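Local coordinates for HpcH/HpaI aldolase (Desulfitobacterium hafniense, PDB 3QZ6), which belongs to the HpcH/HpaI aldolase/citrate lyase family and folds as a TIM barrel, a closed ring of eight parallel strands surrounded by helices, at residues V76-A79 with H80-L84; E105-R108 with L109-P113. All coordinates share one frame; numbering follows the deposited sequence.

Contact 1 of 2, residues V76-A79 with H80-L84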
# COMPACT_ATOMS: atom_id res chain seq x y z
N VAL A 76 5.68 25.93 -9.17
CA VAL A 76 6.38 25.86 -10.43
C VAL A 76 7.71 26.60 -10.34
O VAL A 76 7.74 27.82 -10.30
CB VAL A 76 5.53 26.46 -11.55
CG1 VAL A 76 6.29 26.49 -12.87
CG2 VAL A 76 4.24 25.66 -11.69
N ASP A 77 8.81 25.86 -10.24
CA ASP A 77 10.13 26.48 -10.35
C ASP A 77 11.09 25.51 -11.00
O ASP A 77 10.75 24.36 -11.26
CB ASP A 77 10.65 27.01 -8.99
CG ASP A 77 10.87 25.91 -7.96
OD1 ASP A 77 10.86 24.72 -8.35
OD2 ASP A 77 11.05 26.25 -6.75
N ARG A 78 12.30 25.99 -11.27
CA ARG A 78 13.29 25.21 -12.00
C ARG A 78 13.70 23.98 -11.20
O ARG A 78 13.87 22.89 -11.77
CB ARG A 78 14.51 26.07 -12.34
CG ARG A 78 15.43 25.45 -13.38
CD ARG A 78 16.41 26.48 -13.94
NE ARG A 78 17.11 25.93 -15.09
CZ ARG A 78 18.19 25.17 -15.01
NH1 ARG A 78 18.72 24.87 -13.82
NH2 ARG A 78 18.75 24.71 -16.12
N ALA A 79 13.85 24.15 -9.89
CA ALA A 79 14.24 23.03 -9.02
C ALA A 79 13.30 21.84 -9.20
O ALA A 79 13.75 20.70 -9.31
CB ALA A 79 14.28 23.46 -7.56
N HIS A 80 11.99 22.09 -9.25
CA HIS A 80 11.05 20.98 -9.44
C HIS A 80 11.02 20.49 -10.88
O HIS A 80 11.17 19.30 -11.14
CB HIS A 80 9.64 21.36 -8.99
CG HIS A 80 9.52 21.48 -7.50
ND1 HIS A 80 9.86 22.62 -6.81
CD2 HIS A 80 9.15 20.57 -6.56
CE1 HIS A 80 9.67 22.43 -5.52
NE2 HIS A 80 9.24 21.20 -5.34
N VAL A 81 10.84 21.41 -11.81
CA VAL A 81 10.59 21.01 -13.19
C VAL A 81 11.82 20.40 -13.86
O VAL A 81 11.75 19.33 -14.45
CB VAL A 81 10.05 22.19 -14.03
CG1 VAL A 81 9.96 21.78 -15.49
CG2 VAL A 81 8.67 22.61 -13.48
N GLN A 82 12.96 21.08 -13.76
CA GLN A 82 14.17 20.59 -14.40
C GLN A 82 14.58 19.23 -13.84
O GLN A 82 14.82 18.28 -14.59
CB GLN A 82 15.32 21.60 -14.23
CG GLN A 82 16.64 21.12 -14.82
CD GLN A 82 16.71 21.36 -16.32
OE1 GLN A 82 16.32 22.41 -16.81
NE2 GLN A 82 17.20 20.36 -17.06
N ARG A 83 14.66 19.12 -12.52
CA ARG A 83 15.16 17.88 -11.91
C ARG A 83 14.24 16.70 -12.18
O ARG A 83 14.70 15.60 -12.48
CB ARG A 83 15.36 18.04 -10.40
CG ARG A 83 16.36 19.15 -10.02
CD ARG A 83 16.55 19.19 -8.49
NE ARG A 83 17.35 18.06 -8.03
CZ ARG A 83 17.71 17.86 -6.77
NH1 ARG A 83 17.30 18.69 -5.81
NH2 ARG A 83 18.47 16.80 -6.46
N LEU A 84 12.93 16.91 -12.05
CA LEU A 84 12.02 15.79 -12.16
C LEU A 84 11.96 15.26 -13.59
O LEU A 84 11.86 14.06 -13.79
CB LEU A 84 10.62 16.13 -11.63
CG LEU A 84 10.56 16.31 -10.10
CD1 LEU A 84 9.22 16.89 -9.67
CD2 LEU A 84 10.84 14.99 -9.38
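D77 and H80 meet through one carboxylate oxygen, D77 OD1, which accepts from both the ring and the backbone of the histidine. H80 ND1 lies 2.8 Å from D77 OD1, on its syn side and 28° out of the carboxylate plane, while the oxygen sits almost exactly in the plane of the imidazole, at its edge. From the opposite face of the carboxylate, H80 N donates to D77 OD1 over 3.0 Å, nearly in line with the C-O bond. With CG tucked between the backbone N and the carbonyl carbon (chi1 64°), the D77 carboxylate turns back over the first helical turn; Q75 NE2 holds its other oxygen, OD2.

The main chain joins in, V81 N reaching D77 O at 3.0 Å in an almost straight bond. One residue on, Q82 N donates to R78 O at 2.8 Å, and the Q82 amide lies beside the R78 guanidinium, Q82 OE1 over one of its faces at 3.4 Å from NH2 without a hydrogen bond. Q82 OE1 is hydrogen-bonded elsewhere, and Q82 NE2 donates to D86 OD2 and G119 O. The D77 side chain thus forms an aspartate N-cap, reinforced by a His-carboxylate bond, opening helix 78-87 of a TIM-barrel beta-alpha-beta unit.

Contact 2 of 2, residues E105-R108 with L109-P113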
# COMPACT_ATOMS: atom_id res chain seq x y z
N GLU A 105 5.09 29.67 -17.77
CA GLU A 105 6.29 29.43 -16.99
C GLU A 105 6.58 27.93 -16.86
O GLU A 105 7.73 27.51 -16.94
CB GLU A 105 6.15 30.07 -15.61
CG GLU A 105 7.37 29.89 -14.72
CD GLU A 105 8.59 30.67 -15.21
OE1 GLU A 105 8.49 31.41 -16.22
OE2 GLU A 105 9.65 30.53 -14.57
N THR A 106 5.54 27.13 -16.68
CA THR A 106 5.71 25.68 -16.66
C THR A 106 6.31 25.18 -17.98
O THR A 106 7.28 24.42 -18.00
CB THR A 106 4.39 24.94 -16.43
OG1 THR A 106 3.82 25.37 -15.19
CG2 THR A 106 4.65 23.44 -16.37
N VAL A 107 5.74 25.63 -19.09
CA VAL A 107 6.24 25.23 -20.40
C VAL A 107 7.67 25.74 -20.65
O VAL A 107 8.51 25.01 -21.19
CB VAL A 107 5.28 25.68 -21.52
CG1 VAL A 107 5.91 25.43 -22.90
CG2 VAL A 107 3.95 24.95 -21.38
N ARG A 108 7.96 26.97 -20.25
CA ARG A 108 9.32 27.50 -20.41
C ARG A 108 10.36 26.62 -19.71
O ARG A 108 11.46 26.39 -20.23
CB ARG A 108 9.42 28.93 -19.87
CG ARG A 108 10.79 29.60 -20.15
CD ARG A 108 10.90 30.99 -19.50
NE ARG A 108 10.90 30.93 -18.03
CZ ARG A 108 11.97 30.66 -17.28
NH1 ARG A 108 13.15 30.42 -17.84
NH2 ARG A 108 11.87 30.63 -15.96
N LEU A 109 10.02 26.13 -18.52
CA LEU A 109 10.96 25.33 -17.75
C LEU A 109 11.05 23.90 -18.25
O LEU A 109 12.07 23.23 -18.07
CB LEU A 109 10.56 25.32 -16.28
CG LEU A 109 10.69 26.66 -15.54
CD1 LEU A 109 10.01 26.57 -14.18
CD2 LEU A 109 12.16 27.06 -15.38
N ALA A 110 9.99 23.44 -18.91
CA ALA A 110 9.84 22.02 -19.24
C ALA A 110 10.32 21.65 -20.64
O ALA A 110 10.57 20.48 -20.91
CB ALA A 110 8.38 21.61 -19.07
N LYS A 111 10.42 22.64 -21.52
CA LYS A 111 10.75 22.38 -22.92
C LYS A 111 12.15 22.85 -23.26
O LYS A 111 12.57 23.93 -22.84
CB LYS A 111 9.75 23.09 -23.85
CG LYS A 111 8.33 22.59 -23.77
CD LYS A 111 8.21 21.18 -24.31
CE LYS A 111 6.87 20.57 -23.96
NZ LYS A 111 5.83 20.86 -24.96
N TYR A 112 12.87 22.05 -24.04
CA TYR A 112 14.17 22.44 -24.57
C TYR A 112 14.00 23.55 -25.61
O TYR A 112 12.94 23.66 -26.21
CB TYR A 112 14.84 21.25 -25.26
CG TYR A 112 15.24 20.13 -24.33
CD1 TYR A 112 16.11 20.36 -23.27
CD2 TYR A 112 14.76 18.84 -24.53
CE1 TYR A 112 16.49 19.33 -22.42
CE2 TYR A 112 15.14 17.80 -23.68
CZ TYR A 112 16.00 18.05 -22.63
OH TYR A 112 16.39 17.03 -21.79
N PRO A 113 15.05 24.35 -25.84
CA PRO A 113 14.93 25.33 -26.92
C PRO A 113 14.54 24.65 -28.24
O PRO A 113 14.93 23.50 -28.45
CB PRO A 113 16.35 25.90 -27.02
CG PRO A 113 16.89 25.76 -25.60
CD PRO A 113 16.34 24.44 -25.13
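L109 CD2 lies over one face of the R108 guanidinium, 3.6 Å from R108 NH2, while the carboxylate of E105 occupies an edge of the same group. That edge is the side-on one: R108 NE donates to E105 OE1 and R108 NH2 to E105 OE2, the second pair forming a salt bridge of 2.6 Å. Both oxygens lie close to the guanidinium plane, yet the carboxylate is tilted, so that NE approaches OE1 from above the carboxylate plane, 42° out of it. Bends in both chains, at chi2 of E105 (69°) and chi3 of R108 (66°), bring the two ends together one helical turn apart. The isobutyl group of L109 also runs past E105, with CD1 4.0 Å from E105 OE2, and thus borders both members of the ion pair.

Beneath these side chains the helix is finishing. L109 N still bonds to E105 O at 3.1 Å, whereas V107 O accepts from two successive amides, A110 N and K111 N, both on the same face of its carbonyl. Of the two, A110 N stands well above the carbonyl plane and K111 N is much closer to it. K111 leaves helical geometry, and its CG rests 3.8 Å from V107 CG1.

R108 NH1 has a further salt bridge to E117, so the guanidinium has two carboxylate partners. Paired NE and NH2 bonds fix its rotation, and the two negative partners would be expected to favour its charged form, next to a buried aliphatic side chain.

Contact 1 comes first along the chain, at the start of helix 78-87, and contact 2 follows at the end of helix 100-110; strand 91-94 of the barrel lies between the two helices in sequence. Their centres are about 10 Å apart and the two contacts touch directly. L109 CD1 packs 3.5 Å from D77 C, V76 CG2 comes equally near T106 OG1, and V81 CG1 meets the backbone oxygen of L109. The N-terminal turn of one barrel helix is thereby set against the C-terminal turn of the next, joining consecutive helices of the outer layer through mainly nonpolar packing.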